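Local coordinates for sortase-like protein (Streptococcus suis, PDB 3RE9) that probably acts as a class C sortase, a transpeptidase of the Gram-positive surface that joins pilin subunits into covalent pili, at residues 41-46 / 57-62; 9-14 / 25-30; 85-90 / 142-147. All coordinates share one frame; numbering follows the deposited sequence.

Contact 1. Residues 41-46 / 57-62; sequences HEKIGY and PVYAGT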
loop_
_atom_site.group_PDB
_atom_site.type_symbol
_atom_site.label_atom_id
_atom_site.label_comp_id
_atom_site.label_asym_id
_atom_site.label_seq_id
_atom_site.Cartn_x
_atom_site.Cartn_y
_atom_site.Cartn_z
ATOM N N HIS A 41 6.799 12.730 6.260
ATOM C CA HIS A 41 5.854 12.524 5.136
ATOM C C HIS A 41 6.593 12.126 3.870
ATOM O O HIS A 41 6.270 12.605 2.758
ATOM C CB HIS A 41 5.010 13.772 4.867
ATOM C CG HIS A 41 4.488 14.399 6.109
ATOM N ND1 HIS A 41 4.996 15.572 6.615
ATOM C CD2 HIS A 41 3.546 13.985 6.984
ATOM C CE1 HIS A 41 4.377 15.864 7.744
ATOM N NE2 HIS A 41 3.484 14.923 7.982
ATOM N N GLU A 42 7.598 11.270 4.058
ATOM C CA GLU A 42 8.569 10.982 3.028
ATOM C C GLU A 42 7.968 10.288 1.833
ATOM O O GLU A 42 7.209 9.331 1.986
ATOM C CB GLU A 42 9.703 10.134 3.595
ATOM C CG GLU A 42 10.803 9.855 2.586
ATOM C CD GLU A 42 12.049 9.353 3.226
ATOM O OE1 GLU A 42 12.339 8.148 3.054
ATOM O OE2 GLU A 42 12.713 10.157 3.924
ATOM N N LYS A 43 8.328 10.769 0.642
ATOM C CA LYS A 43 7.872 10.166 -0.620
ATOM C C LYS A 43 8.462 8.759 -0.811
ATOM O O LYS A 43 9.663 8.557 -0.676
ATOM C CB LYS A 43 8.207 11.085 -1.801
ATOM C CG LYS A 43 7.488 10.738 -3.065
ATOM C CD LYS A 43 8.086 11.471 -4.238
ATOM C CE LYS A 43 7.407 11.042 -5.529
ATOM N NZ LYS A 43 7.310 12.108 -6.561
ATOM N N ILE A 44 7.612 7.784 -1.097
ATOM C CA ILE A 44 8.083 6.419 -1.326
ATOM C C ILE A 44 8.231 6.103 -2.811
ATOM O O ILE A 44 9.194 5.443 -3.219
ATOM C CB ILE A 44 7.176 5.360 -0.669
ATOM C CG1 ILE A 44 7.227 5.449 0.866
ATOM C CG2 ILE A 44 7.598 3.951 -1.144
ATOM C CD1 ILE A 44 6.151 4.593 1.559
ATOM N N GLY A 45 7.281 6.570 -3.619
ATOM C CA GLY A 45 7.304 6.339 -5.079
ATOM C C GLY A 45 5.996 6.732 -5.749
ATOM O O GLY A 45 5.456 7.814 -5.514
ATOM N N TYR A 46 5.476 5.832 -6.580
ATOM C CA TYR A 46 4.246 6.078 -7.337
ATOM C C TYR A 46 3.354 4.828 -7.380
ATOM O O TYR A 46 3.845 3.705 -7.397
ATOM C CB TYR A 46 4.578 6.559 -8.765
ATOM C CG TYR A 46 5.248 7.927 -8.828
ATOM C CD1 TYR A 46 6.635 8.053 -8.754
ATOM C CD2 TYR A 46 4.490 9.090 -8.962
ATOM C CE1 TYR A 46 7.248 9.310 -8.801
ATOM C CE2 TYR A 46 5.078 10.348 -9.001
ATOM C CZ TYR A 46 6.449 10.451 -8.933
ATOM O OH TYR A 46 7.036 11.697 -8.972
ATOM N N PRO A 57 1.874 10.185 -6.710
ATOM C CA PRO A 57 2.948 10.012 -5.722
ATOM C C PRO A 57 2.455 9.372 -4.419
ATOM O O PRO A 57 1.426 9.773 -3.868
ATOM C CB PRO A 57 3.435 11.450 -5.459
ATOM C CG PRO A 57 2.262 12.351 -5.882
ATOM C CD PRO A 57 1.550 11.609 -6.960
ATOM N N VAL A 58 3.205 8.396 -3.925
ATOM C CA VAL A 58 2.885 7.703 -2.682
ATOM C C VAL A 58 3.811 8.172 -1.566
ATOM O O VAL A 58 5.033 8.232 -1.758
ATOM C CB VAL A 58 3.004 6.158 -2.881
ATOM C CG1 VAL A 58 2.637 5.392 -1.606
ATOM C CG2 VAL A 58 2.153 5.735 -4.018
ATOM N N TYR A 59 3.243 8.490 -0.406
ATOM C CA TYR A 59 4.018 9.034 0.725
ATOM C C TYR A 59 3.816 8.180 1.965
ATOM O O TYR A 59 2.824 7.476 2.065
ATOM C CB TYR A 59 3.611 10.491 1.029
ATOM C CG TYR A 59 3.775 11.448 -0.122
ATOM C CD1 TYR A 59 2.739 11.637 -1.031
ATOM C CD2 TYR A 59 4.958 12.163 -0.300
ATOM C CE1 TYR A 59 2.870 12.493 -2.114
ATOM C CE2 TYR A 59 5.112 13.050 -1.385
ATOM C CZ TYR A 59 4.055 13.206 -2.289
ATOM O OH TYR A 59 4.163 14.070 -3.368
ATOM N N ALA A 60 4.737 8.233 2.916
ATOM C CA ALA A 60 4.598 7.409 4.113
ATOM C C ALA A 60 3.562 8.030 5.025
ATOM O O ALA A 60 3.575 9.257 5.239
ATOM C CB ALA A 60 5.930 7.251 4.832
ATOM N N GLY A 61 2.653 7.184 5.535
ATOM C CA GLY A 61 1.587 7.592 6.458
ATOM C C GLY A 61 0.333 8.141 5.807
ATOM O O GLY A 61 0.287 8.400 4.603
ATOM N N THR A 62 -0.702 8.300 6.617
ATOM C CA THR A 62 -1.991 8.802 6.164
ATOM C C THR A 62 -2.318 10.142 6.842
ATOM O O THR A 62 -3.469 10.446 7.140
ATOM C CB THR A 62 -3.108 7.793 6.444
ATOM O OG1 THR A 62 -3.107 7.470 7.837
ATOM C CG2 THR A 62 -2.916 6.534 5.636
HETATM O O HOH W 1 6.703 14.233 -5.062
#

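Contact 2. Residues 9-14 / 25-30; sequences FNESLN and SRHEAG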
loop_
_atom_site.group_PDB
_atom_site.type_symbol
_atom_site.label_atom_id
_atom_site.label_comp_id
_atom_site.label_asym_id
_atom_site.label_seq_id
_atom_site.Cartn_x
_atom_site.Cartn_y
_atom_site.Cartn_z
ATOM N N PHE A 9 11.556 -3.991 8.825
ATOM C CA PHE A 9 10.211 -3.567 9.165
ATOM C C PHE A 9 9.127 -4.581 8.781
ATOM O O PHE A 9 8.279 -4.916 9.612
ATOM C CB PHE A 9 9.882 -2.186 8.593
ATOM C CG PHE A 9 8.489 -1.730 8.944
ATOM C CD1 PHE A 9 8.192 -1.300 10.240
ATOM C CD2 PHE A 9 7.461 -1.790 8.004
ATOM C CE1 PHE A 9 6.911 -0.910 10.584
ATOM C CE2 PHE A 9 6.165 -1.411 8.345
ATOM C CZ PHE A 9 5.893 -0.971 9.648
ATOM N N ASN A 10 9.162 -5.051 7.529
ATOM C CA ASN A 10 8.126 -5.934 6.975
ATOM C C ASN A 10 8.092 -7.300 7.641
ATOM O O ASN A 10 7.019 -7.831 7.913
ATOM C CB ASN A 10 8.245 -6.068 5.452
ATOM C CG ASN A 10 7.719 -4.841 4.713
ATOM O OD1 ASN A 10 7.039 -3.971 5.292
ATOM N ND2 ASN A 10 8.021 -4.766 3.422
ATOM N N GLU A 11 9.274 -7.844 7.908
ATOM C CA GLU A 11 9.441 -9.049 8.729
ATOM C C GLU A 11 8.852 -8.938 10.145
ATOM O O GLU A 11 8.462 -9.951 10.725
ATOM C CB GLU A 11 10.930 -9.429 8.822
ATOM C CG GLU A 11 11.531 -9.859 7.485
ATOM C CD GLU A 11 13.039 -10.054 7.538
ATOM O OE1 GLU A 11 13.560 -10.390 8.630
ATOM O OE2 GLU A 11 13.699 -9.854 6.495
ATOM N N SER A 12 8.810 -7.717 10.688
ATOM C CA SER A 12 8.402 -7.477 12.076
ATOM C C SER A 12 6.881 -7.491 12.255
ATOM O O SER A 12 6.386 -7.498 13.373
ATOM C CB SER A 12 9.009 -6.161 12.606
ATOM O OG SER A 12 8.268 -5.008 12.237
ATOM N N LEU A 13 6.143 -7.489 11.152
ATOM C CA LEU A 13 4.693 -7.491 11.219
ATOM C C LEU A 13 4.194 -8.933 11.236
ATOM O O LEU A 13 3.463 -9.342 12.161
ATOM C CB LEU A 13 4.069 -6.725 10.038
ATOM C CG LEU A 13 4.471 -5.278 9.722
ATOM C CD1 LEU A 13 3.772 -4.795 8.468
ATOM C CD2 LEU A 13 4.220 -4.316 10.877
ATOM N N ASN A 14 4.637 -9.698 10.234
ATOM C CA ASN A 14 4.073 -11.012 9.893
ATOM C C ASN A 14 4.041 -12.087 11.009
ATOM O O ASN A 14 4.803 -12.016 11.974
ATOM C CB ASN A 14 4.672 -11.540 8.576
ATOM C CG ASN A 14 6.184 -11.692 8.625
ATOM O OD1 ASN A 14 6.731 -12.313 9.544
ATOM N ND2 ASN A 14 6.862 -11.149 7.620
ATOM N N SER A 25 16.615 -6.622 17.597
ATOM C CA SER A 25 17.302 -5.378 17.255
ATOM C C SER A 25 17.098 -4.939 15.779
ATOM O O SER A 25 16.991 -3.732 15.507
ATOM C CB SER A 25 18.790 -5.445 17.660
ATOM O OG SER A 25 19.634 -5.754 16.514
ATOM N N ARG A 26 17.024 -5.911 14.858
ATOM C CA ARG A 26 16.726 -5.678 13.435
ATOM C C ARG A 26 15.292 -5.185 13.215
ATOM O O ARG A 26 15.035 -4.327 12.366
ATOM C CB ARG A 26 16.956 -6.959 12.619
ATOM C CG ARG A 26 16.365 -6.926 11.198
ATOM C CD ARG A 26 16.922 -8.023 10.275
ATOM N NE ARG A 26 16.527 -7.852 8.869
ATOM C CZ ARG A 26 17.078 -6.982 8.017
ATOM N NH1 ARG A 26 18.055 -6.172 8.416
ATOM N NH2 ARG A 26 16.645 -6.916 6.761
ATOM N N HIS A 27 14.347 -5.756 13.959
ATOM C CA HIS A 27 12.955 -5.348 13.813
ATOM C C HIS A 27 12.762 -3.938 14.324
ATOM O O HIS A 27 12.000 -3.159 13.737
ATOM C CB HIS A 27 12.001 -6.308 14.523
ATOM C CG HIS A 27 11.878 -7.641 13.846
ATOM N ND1 HIS A 27 11.202 -8.705 14.411
ATOM C CD2 HIS A 27 12.369 -8.088 12.661
ATOM C CE1 HIS A 27 11.271 -9.743 13.596
ATOM N NE2 HIS A 27 11.980 -9.397 12.532
ATOM N N GLU A 28 13.460 -3.624 15.414
ATOM C CA GLU A 28 13.408 -2.310 16.048
ATOM C C GLU A 28 13.933 -1.239 15.105
ATOM O O GLU A 28 13.317 -0.189 14.956
ATOM C CB GLU A 28 14.227 -2.300 17.354
ATOM C CG GLU A 28 13.508 -2.856 18.569
ATOM C CD GLU A 28 14.317 -2.633 19.864
ATOM O OE1 GLU A 28 14.265 -3.514 20.773
ATOM O OE2 GLU A 28 15.009 -1.573 19.961
ATOM N N ALA A 29 15.080 -1.531 14.488
ATOM C CA ALA A 29 15.748 -0.676 13.543
ATOM C C ALA A 29 14.851 -0.368 12.358
ATOM O O ALA A 29 14.780 0.777 11.906
ATOM C CB ALA A 29 17.032 -1.355 13.067
ATOM N N GLY A 30 14.194 -1.406 11.843
ATOM C CA GLY A 30 13.167 -1.258 10.827
ATOM C C GLY A 30 12.029 -0.338 11.250
ATOM O O GLY A 30 11.548 0.472 10.445
#

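Contact 3. Residues 85-90 / 142-147; sequences DTHTVL and LVKPGQ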
loop_
_atom_site.group_PDB
_atom_site.type_symbol
_atom_site.label_atom_id
_atom_site.label_comp_id
_atom_site.label_asym_id
_atom_site.label_seq_id
_atom_site.Cartn_x
_atom_site.Cartn_y
_atom_site.Cartn_z
ATOM N N ASP A 85 5.213 -12.833 2.477
ATOM C CA ASP A 85 4.794 -12.270 3.765
ATOM C C ASP A 85 4.652 -10.743 3.756
ATOM O O ASP A 85 4.995 -10.063 4.742
ATOM C CB ASP A 85 5.748 -12.698 4.869
ATOM C CG ASP A 85 5.765 -14.165 5.056
ATOM O OD1 ASP A 85 4.739 -14.713 5.521
ATOM O OD2 ASP A 85 6.802 -14.784 4.744
ATOM N N THR A 86 4.167 -10.186 2.647
ATOM C CA THR A 86 3.882 -8.751 2.627
ATOM C C THR A 86 2.456 -8.465 2.183
ATOM O O THR A 86 1.871 -9.209 1.397
ATOM C CB THR A 86 4.937 -7.904 1.821
ATOM O OG1 THR A 86 4.920 -8.286 0.441
ATOM C CG2 THR A 86 6.347 -8.085 2.390
ATOM N N HIS A 87 1.883 -7.416 2.769
ATOM C CA HIS A 87 0.624 -6.863 2.316
ATOM C C HIS A 87 0.592 -5.353 2.597
ATOM O O HIS A 87 0.341 -4.905 3.706
ATOM C CB HIS A 87 -0.571 -7.635 2.896
ATOM C CG HIS A 87 -1.902 -7.247 2.313
ATOM N ND1 HIS A 87 -3.081 -7.826 2.725
ATOM C CD2 HIS A 87 -2.244 -6.328 1.370
ATOM C CE1 HIS A 87 -4.091 -7.289 2.059
ATOM N NE2 HIS A 87 -3.612 -6.381 1.231
ATOM N N THR A 88 0.879 -4.580 1.557
ATOM C CA THR A 88 0.927 -3.131 1.640
ATOM C C THR A 88 -0.456 -2.560 1.356
ATOM O O THR A 88 -1.209 -3.136 0.560
ATOM C CB THR A 88 2.002 -2.564 0.672
ATOM O OG1 THR A 88 2.302 -1.208 1.019
ATOM C CG2 THR A 88 1.558 -2.610 -0.782
ATOM N N VAL A 89 -0.804 -1.441 2.013
ATOM C CA VAL A 89 -2.055 -0.738 1.713
ATOM C C VAL A 89 -1.802 0.728 1.424
ATOM O O VAL A 89 -1.273 1.474 2.270
ATOM C CB VAL A 89 -3.156 -0.892 2.842
ATOM C CG1 VAL A 89 -4.461 -0.152 2.458
ATOM C CG2 VAL A 89 -3.407 -2.387 3.195
ATOM N N LEU A 90 -2.174 1.123 0.204
ATOM C CA LEU A 90 -2.082 2.526 -0.237
ATOM C C LEU A 90 -3.455 3.180 -0.266
ATOM O O LEU A 90 -4.405 2.613 -0.793
ATOM C CB LEU A 90 -1.405 2.618 -1.601
ATOM C CG LEU A 90 -0.073 1.890 -1.805
ATOM C CD1 LEU A 90 0.532 2.300 -3.172
ATOM C CD2 LEU A 90 0.880 2.191 -0.653
ATOM N N LEU A 142 -4.979 -7.779 6.054
ATOM C CA LEU A 142 -3.930 -8.392 6.884
ATOM C C LEU A 142 -2.850 -9.069 6.025
ATOM O O LEU A 142 -3.032 -9.249 4.819
ATOM C CB LEU A 142 -4.528 -9.335 7.952
ATOM C CG LEU A 142 -5.649 -8.754 8.842
ATOM C CD1 LEU A 142 -6.198 -9.781 9.823
ATOM C CD2 LEU A 142 -5.201 -7.465 9.575
ATOM N N VAL A 143 -1.718 -9.400 6.644
ATOM C CA VAL A 143 -0.656 -10.111 5.961
ATOM C C VAL A 143 -1.048 -11.592 5.818
ATOM O O VAL A 143 -1.383 -12.273 6.800
ATOM C CB VAL A 143 0.706 -9.967 6.687
ATOM C CG1 VAL A 143 1.753 -10.776 5.986
ATOM C CG2 VAL A 143 1.170 -8.492 6.769
ATOM N N LYS A 144 -1.016 -12.082 4.590
ATOM C CA LYS A 144 -1.299 -13.484 4.333
ATOM C C LYS A 144 0.023 -14.182 4.132
ATOM O O LYS A 144 0.750 -13.844 3.213
ATOM C CB LYS A 144 -2.246 -13.620 3.147
ATOM C CG LYS A 144 -3.603 -13.005 3.505
ATOM C CD LYS A 144 -4.257 -12.261 2.368
ATOM C CE LYS A 144 -5.659 -11.869 2.791
ATOM N NZ LYS A 144 -5.719 -11.135 4.123
ATOM N N PRO A 145 0.379 -15.086 5.063
ATOM C CA PRO A 145 1.712 -15.702 5.105
ATOM C C PRO A 145 2.142 -16.371 3.812
ATOM O O PRO A 145 1.340 -17.075 3.178
ATOM C CB PRO A 145 1.617 -16.736 6.249
ATOM C CG PRO A 145 0.178 -16.748 6.682
ATOM C CD PRO A 145 -0.463 -15.490 6.208
ATOM N N GLY A 146 3.403 -16.154 3.436
ATOM C CA GLY A 146 3.962 -16.773 2.257
ATOM C C GLY A 146 3.527 -16.056 1.008
ATOM O O GLY A 146 3.937 -16.428 -0.086
ATOM N N GLN A 147 2.717 -15.007 1.157
ATOM C CA GLN A 147 2.178 -14.285 -0.011
ATOM C C GLN A 147 2.480 -12.787 -0.107
ATOM O O GLN A 147 3.139 -12.219 0.760
ATOM C CB GLN A 147 0.683 -14.567 -0.161
ATOM C CG GLN A 147 0.426 -15.935 -0.826
ATOM C CD GLN A 147 -0.990 -16.334 -0.774
ATOM O OE1 GLN A 147 -1.515 -16.646 0.265
ATOM N NE2 GLN A 147 -1.641 -16.301 -1.917
HETATM O O HOH W 2 0.378 -11.170 2.164
#

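Contact 1. Residues 41-46 / 57-62
Lys-43, Tyr-46, Pro-57 and Tyr-59 share one face of the sheet, and the lysine runs among the other three. With CG anti to the backbone N (chi1 -165°), its chain crosses Tyr-59 obliquely, Lys-43 CB lying 3.7 Å from Tyr-59 CE2, and passes on to the proline, where Lys-43 CE comes to 4.0 Å from Pro-57 CB. A bend at chi4 then brings Lys-43 NZ 2.5 Å from Tyr-46 OH, a very short hydrogen bond that the ammonium donates along its own strand. NZ also donates to a water 2.7 Å away, which is hydrogen-bonded in turn to Tyr-59 OH, so the ammonium spans the phenol groups of both strands. The end of the Tyr-46 ring comes near the neighbouring strand, CD2 3.6 Å from Pro-57 N. The Tyr-59 ring lies beside residues 41-43, its edge near Glu-42 C, and Lys-69 makes a cation-pi contact with it.

The two strands form an antiparallel beta hairpin of the sortase sheet, interrupted by a classic beta bulge: Ile-44 and Gly-45 both face Val-58. Val-58 O takes a strong, in-plane bond from Ile-44 N (2.7 Å) and a weak one from Gly-45 N (3.4 Å), while Val-58 N returns a nearly straight bond to Gly-45 O. Ala-60 N closes the open end of the hairpin on Glu-42 O, approaching from above the carbonyl plane. Just before the strand, His-41, with positive phi, is the C-prime residue of the Schellman motif that ends helix 21-39. On the other face Val-58 CG2 rests 3.7 Å from Tyr-46 C and the side chain reaches Leu-90. Ile-44 CD1 meets Ala-60, and the isoleucine also touches Leu-79 and Pro-80.

Contact 2. Residues 9-14 / 25-30
His-27 sets CG anti to its carbonyl carbon (chi1 -71°), which places the imidazole against Ser-12 CB, while Ser-12 holds OG in the crowded position between the backbone N and the carbonyl carbon (chi1 83°), directed to Phe-9 O. Ser-12 CB is 3.8 Å from the centroid of the His-27 ring, a CH-pi contact over one face. Ser-12 OG donates to Phe-9 O at 2.6 Å, on a lone pair in the carbonyl plane; that oxygen also accepts from Ser-12 N, and Arg-31 makes a further hydrogen bond to the hydroxyl. Gly-30, lacking a side chain, lets the backbones meet closely, its CA 4.1 Å from that of Phe-9. Phe-9 CB then rests 3.6 Å from Gly-30 O, and the phenyl ring goes on to meet Tyr-34. Arg-26 extends from CG to NE and crosses the partly exposed Glu-11 obliquely. Glu-11 OE1 lies at the edge of the guanidinium, 3.9 Å from Arg-26 NE, in a long salt bridge with the two planes 49° apart. The pair belongs to the N-terminal helices 3-11 and 21-39, an addition to the sortase fold found in class C enzymes, and the connection between them probably corresponds to the lid.

Contact 3. Residues 85-90 / 142-147
Residues 142-147 run as an irregular chain beside the start of strand 86-91 and finish in a type II beta turn from Lys-144 to Gln-147, with Gly-146 at positive phi. Thr-86 N donates to Gln-147 O at 3.0 Å, nearly along its C=O axis. A water joins the backbones further: it donates to Thr-86 O at 2.6 Å and accepts from Lys-144 N. Asp-85, its own phi positive, reaches back to the turn: OD1 receives Gly-146 N at 2.9 Å from well above the carboxylate plane. Val-143 turns CG1 onto Asp-85 O, 3.5 Å away, covering the bend before the strand. Farther along, His-87 points at the loop with CG anti to the backbone N (chi1 -171°). ND1 donates to Leu-142 O at a very short 2.5 Å, the acceptor lying close to the ring plane. This bond places the proton on ND1, and with NE2 hydrogen-bonded to Thr-151 OG1 the buried ring is fixed at both nitrogens. Lys-144 NZ also makes a weak bond to Leu-142 O, and this nearby charge would probably disfavour a doubly protonated imidazole. The loop leads from strand 122-133 into strand 148-156, which pairs in parallel with 86-91 in the sortase beta-barrel, Thr-86 and Thr-88 bonding to Tyr-149, while Thr-86 and Asp-85 touch Ser-78 and Asn-14 respectively.

Overall arrangement
From the N terminus, contact 2 closes first, folding helix 21-39 back on helix 3-11. Helix 21-39 then leads into strand 43-49, where contact 1 closes a short hairpin; the two do not touch, their nearest atoms being about 9 Å apart. Contact 3 comes last and closes a much longer excursion, bringing the entry to strand 148-156 beside strand 86-91. The three follow in series, none nested or crossed. Contact 3 joins the others: Leu-90 packs against Val-58 of contact 1, both reaching the same sheet, and Asn-10 of contact 2 meets Thr-86, as Asn-14 does Asp-85 and Val-143. Helix 3-11 and the segment after it thus meet the start of strand 86-91 and loop 142-147.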